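Local structure of alpha-14 giardin (Giardia lamblia, 3CHJ) at residues R264-T269 with D305-L310; D31-A36 with E72-M77. The protein binds calcium and, as an annexin, may act as a calcium-regulated structural element linking the phospholipid bilayer to the underlying axoneme. One frame throughout, in Å; residues are numbered along the deposited sequence.

Interaction 1: residues R264-T269 with D305-L310; sequences RLNRIT and DAIKLL
The hydroxyl of T269, which faces I307, is held by two bonds: OG1 donates to the backbone carbonyl O of L265 at 2.7 Å and accepts from the indole NE1 of W311, the residue just after L310. The carbonyl of L265 is itself doubly used, because T269 N reaches L265 O at 3.0 Å from the face opposite to that of the hydroxyl; the C=O...OG1 angle at L265 O is 150°, with the hydroxyl tilted out of the carbonyl plane. With OG1 fixed beside the backbone N (chi1 -58°), T269 CG2 is carried across to L310, 3.6 Å from its CD1 and 3.7 Å from its CB. The threonine and leucine side chains meet nearly at right angles. I307 slants across T269, bringing its CD1 3.9 Å from T269 OG1, and comes more loosely towards N266, whose OD1 is 4.3 Å from I307 CD1. The amide of N266 has its polar partners elsewhere, in Y303 OH and D70 O. The axes of the two segments come within 11.2 Å and run at 22° in the same general sense, both within the fourth annexin repeat; F291 and C295 of helix 291-298 also touch I307. T269 thus serves as a two-sided group: its methyl joins the apolar packing, while its buried hydroxyl is satisfied through its own helix turn and through W311, which ties the C-terminal end of helix 301-310 to helix 262-272.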
# COMPACT_ATOMS: atom_id res chain seq x y z
N ARG A 264 1.40 6.22 7.77
CA ARG A 264 1.22 4.88 7.22
C ARG A 264 -0.26 4.58 6.99
O ARG A 264 -0.64 4.07 5.93
CB ARG A 264 1.91 3.76 8.03
CG ARG A 264 1.55 2.34 7.54
CD ARG A 264 2.32 1.22 8.25
NE ARG A 264 3.49 0.81 7.46
CZ ARG A 264 4.51 0.10 7.95
NH1 ARG A 264 4.54 -0.22 9.23
NH2 ARG A 264 5.49 -0.28 7.14
N LEU A 265 -1.12 4.91 7.97
CA LEU A 265 -2.55 4.67 7.79
C LEU A 265 -3.04 5.37 6.53
O LEU A 265 -3.84 4.79 5.77
CB LEU A 265 -3.36 5.14 9.01
CG LEU A 265 -3.12 4.35 10.30
CD1 LEU A 265 -3.62 5.14 11.52
CD2 LEU A 265 -3.80 3.00 10.25
N ASN A 266 -2.61 6.61 6.33
CA ASN A 266 -3.08 7.38 5.17
C ASN A 266 -2.67 6.72 3.86
O ASN A 266 -3.50 6.54 2.96
CB ASN A 266 -2.55 8.82 5.21
CG ASN A 266 -3.24 9.66 6.25
OD1 ASN A 266 -4.24 9.23 6.85
ND2 ASN A 266 -2.76 10.89 6.44
N ARG A 267 -1.39 6.38 3.73
CA ARG A 267 -0.93 5.86 2.44
C ARG A 267 -1.53 4.48 2.16
O ARG A 267 -1.90 4.18 1.02
CB ARG A 267 0.60 5.86 2.33
CG ARG A 267 1.29 4.92 3.27
CD ARG A 267 2.77 4.89 2.94
NE ARG A 267 3.53 4.17 3.96
CZ ARG A 267 4.24 4.75 4.91
NH1 ARG A 267 4.32 6.08 5.00
NH2 ARG A 267 4.89 3.98 5.79
N ILE A 268 -1.64 3.62 3.19
CA ILE A 268 -2.21 2.30 2.96
C ILE A 268 -3.68 2.45 2.55
O ILE A 268 -4.13 1.82 1.60
CB ILE A 268 -2.09 1.38 4.21
CG1 ILE A 268 -0.62 1.20 4.63
CG2 ILE A 268 -2.84 0.08 3.98
CD1 ILE A 268 0.19 0.33 3.71
N THR A 269 -4.40 3.34 3.24
CA THR A 269 -5.81 3.56 2.94
C THR A 269 -5.97 4.17 1.53
O THR A 269 -6.72 3.64 0.71
CB THR A 269 -6.46 4.43 4.04
OG1 THR A 269 -6.29 3.76 5.30
CG2 THR A 269 -7.95 4.66 3.73
N ASP A 305 -13.29 8.25 11.93
CA ASP A 305 -14.51 8.02 11.15
C ASP A 305 -14.19 7.94 9.67
O ASP A 305 -14.77 7.12 8.95
CB ASP A 305 -15.55 9.11 11.45
CG ASP A 305 -16.10 9.01 12.88
OD1 ASP A 305 -16.02 7.93 13.52
OD2 ASP A 305 -16.63 10.04 13.37
N ALA A 306 -13.24 8.75 9.21
CA ALA A 306 -12.85 8.74 7.80
C ALA A 306 -12.17 7.44 7.40
O ALA A 306 -12.45 6.90 6.32
CB ALA A 306 -11.94 9.94 7.48
N ILE A 307 -11.25 6.95 8.24
CA ILE A 307 -10.58 5.68 7.96
C ILE A 307 -11.60 4.55 7.91
O ILE A 307 -11.60 3.76 6.95
CB ILE A 307 -9.46 5.38 8.99
CG1 ILE A 307 -8.36 6.45 8.92
CG2 ILE A 307 -8.89 3.95 8.82
CD1 ILE A 307 -7.63 6.60 7.56
N LYS A 308 -12.52 4.51 8.88
CA LYS A 308 -13.57 3.47 8.92
C LYS A 308 -14.43 3.53 7.67
O LYS A 308 -14.73 2.48 7.06
CB LYS A 308 -14.48 3.62 10.15
CG LYS A 308 -13.87 3.11 11.44
CD LYS A 308 -14.85 3.09 12.59
CE LYS A 308 -15.07 4.50 13.15
NZ LYS A 308 -15.74 4.49 14.49
N LEU A 309 -14.82 4.74 7.25
CA LEU A 309 -15.68 4.90 6.08
C LEU A 309 -14.98 4.50 4.77
O LEU A 309 -15.56 3.85 3.91
CB LEU A 309 -16.19 6.35 6.01
CG LEU A 309 -17.20 6.67 4.90
CD1 LEU A 309 -18.39 5.73 4.96
CD2 LEU A 309 -17.64 8.12 5.07
N LEU A 310 -13.72 4.89 4.61
CA LEU A 310 -13.00 4.57 3.37
C LEU A 310 -12.88 3.08 3.17
O LEU A 310 -12.95 2.59 2.04
CB LEU A 310 -11.60 5.19 3.40
CG LEU A 310 -11.63 6.70 3.12
CD1 LEU A 310 -10.29 7.36 3.53
CD2 LEU A 310 -11.96 6.99 1.67

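Interaction 2: residues D31-A36 with E72-M77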
# COMPACT_ATOMS: atom_id res chain seq x y z
N ASP A 31 -18.27 14.51 4.16
CA ASP A 31 -18.58 14.68 2.76
C ASP A 31 -17.32 14.61 1.89
O ASP A 31 -17.38 14.20 0.74
CB ASP A 31 -19.32 15.99 2.49
CG ASP A 31 -20.77 15.97 3.00
OD1 ASP A 31 -21.29 14.88 3.34
OD2 ASP A 31 -21.38 17.05 3.05
N LEU A 32 -16.19 15.05 2.45
CA LEU A 32 -14.93 14.95 1.72
C LEU A 32 -14.60 13.51 1.39
O LEU A 32 -14.02 13.24 0.34
CB LEU A 32 -13.77 15.57 2.51
CG LEU A 32 -13.94 17.06 2.87
CD1 LEU A 32 -12.81 17.50 3.77
CD2 LEU A 32 -13.99 17.91 1.60
N ILE A 33 -14.95 12.61 2.30
CA ILE A 33 -14.69 11.18 2.15
C ILE A 33 -15.74 10.52 1.25
O ILE A 33 -15.40 9.70 0.39
CB ILE A 33 -14.63 10.47 3.52
CG1 ILE A 33 -13.53 11.08 4.40
CG2 ILE A 33 -14.44 8.98 3.34
CD1 ILE A 33 -12.09 11.05 3.81
N GLU A 34 -17.00 10.91 1.42
CA GLU A 34 -18.05 10.46 0.51
C GLU A 34 -17.73 10.81 -0.95
O GLU A 34 -17.88 9.98 -1.86
CB GLU A 34 -19.43 10.99 0.95
CG GLU A 34 -19.89 10.43 2.31
CD GLU A 34 -20.26 8.93 2.29
OE1 GLU A 34 -20.96 8.49 3.23
OE2 GLU A 34 -19.84 8.17 1.38
N ILE A 35 -17.23 12.03 -1.17
CA ILE A 35 -16.84 12.44 -2.50
C ILE A 35 -15.72 11.51 -3.04
O ILE A 35 -15.77 11.03 -4.17
CB ILE A 35 -16.43 13.93 -2.50
CG1 ILE A 35 -17.67 14.83 -2.32
CG2 ILE A 35 -15.75 14.32 -3.78
CD1 ILE A 35 -17.34 16.29 -1.93
N ALA A 36 -14.74 11.19 -2.20
CA ALA A 36 -13.66 10.30 -2.63
C ALA A 36 -14.15 8.91 -3.02
O ALA A 36 -13.59 8.30 -3.93
CB ALA A 36 -12.56 10.19 -1.56
N GLU A 72 -6.12 16.30 6.53
CA GLU A 72 -5.81 17.06 5.30
C GLU A 72 -4.94 16.21 4.36
O GLU A 72 -5.19 16.15 3.15
CB GLU A 72 -5.07 18.37 5.61
CG GLU A 72 -4.71 19.08 4.32
CD GLU A 72 -3.77 20.25 4.45
OE1 GLU A 72 -3.38 20.62 5.57
OE2 GLU A 72 -3.42 20.81 3.38
N SER A 73 -3.93 15.58 4.93
CA SER A 73 -3.00 14.75 4.16
C SER A 73 -3.75 13.60 3.50
O SER A 73 -3.55 13.31 2.31
CB SER A 73 -1.91 14.24 5.07
OG SER A 73 -1.10 15.35 5.46
N LEU A 74 -4.63 12.98 4.26
CA LEU A 74 -5.44 11.90 3.74
C LEU A 74 -6.29 12.35 2.56
O LEU A 74 -6.24 11.73 1.49
CB LEU A 74 -6.34 11.33 4.85
CG LEU A 74 -7.35 10.26 4.44
CD1 LEU A 74 -6.59 8.99 3.96
CD2 LEU A 74 -8.23 9.95 5.63
N VAL A 75 -7.06 13.43 2.74
CA VAL A 75 -7.93 13.93 1.67
C VAL A 75 -7.13 14.24 0.40
O VAL A 75 -7.54 13.88 -0.71
CB VAL A 75 -8.75 15.16 2.15
CG1 VAL A 75 -9.46 15.84 1.00
CG2 VAL A 75 -9.75 14.73 3.21
N LEU A 76 -5.99 14.91 0.54
CA LEU A 76 -5.17 15.24 -0.64
C LEU A 76 -4.72 13.98 -1.38
O LEU A 76 -4.69 13.97 -2.61
CB LEU A 76 -3.99 16.13 -0.27
CG LEU A 76 -4.42 17.53 0.18
CD1 LEU A 76 -3.23 18.30 0.74
CD2 LEU A 76 -5.11 18.32 -0.93
N MET A 77 -4.42 12.92 -0.63
CA MET A 77 -3.99 11.66 -1.25
C MET A 77 -5.13 11.04 -2.04
O MET A 77 -4.91 10.35 -3.05
CB MET A 77 -3.52 10.66 -0.19
CG MET A 77 -2.19 10.98 0.48
SD MET A 77 -1.70 9.51 1.45
CE MET A 77 -0.38 10.18 2.48
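Aliphatic side chains alone make this contact, with L32 and I33 meeting L74 and V75 round one methyl, V75 CG2. This methyl lies 4.2 Å from L32 CB and equally 4.2 Å from L32 CD1, so it rests against the flank of the leucine, and the two side chains cross at about a right angle. I33 comes in beside it, with I33 CD1 4.4 Å from V75 CG2. The same I33 CD1 is also 4.4 Å from L74 CD2, so the isoleucine end bridges two successive residues of the facing helix. Its first bond does not aim straight at that helix; the bend in the chain (chi2 -57°) brings CD1 round to it. On the other side, at chi1 170° the CG2 of V75 stands beside the backbone N and anti to the carbonyl carbon, on the side of L32. The touching residues are all buried, and their separations describe gentle van der Waals packing and not a tight interlock. The closest pair of CA atoms is L32 CA with V75 CA, 7.1 Å apart, although the axes of the short segments lie 10.5 Å from each other, running in roughly the same direction at 22°. This is apolar helix-to-helix packing inside the all-helical annexin fold. A polar link lies nearby: the backbone O of L32 is hydrogen-bonded to the hydroxyl of Y79, just past helix 69-78. Around this pair, helix 12-24 packs on L32 and I35 through V19, helix 59-64 touches E72 and L76 through L63, N266 of helix 262-272 touches L74, and helix 301-310 lies against I33.

The centres of the two interactions are about 10 Å apart, on the same side of the chain's centre, and they form one continuous packing. Interaction 2 closes first along the chain; interaction 1 opens much later, near the C-terminal end. Helices 31-38 and 301-310 meet where I33 CG2 lies 3.6 Å from L310 CD2, and helices 69-78 and 262-272 meet at N266. Each contact pairs helices whose segments are 36 residues apart and inclined at 22°, a recurrence consistent with the repeated architecture of annexins. Together they join the fourth repeat to the early part of the chain in an all-helical core.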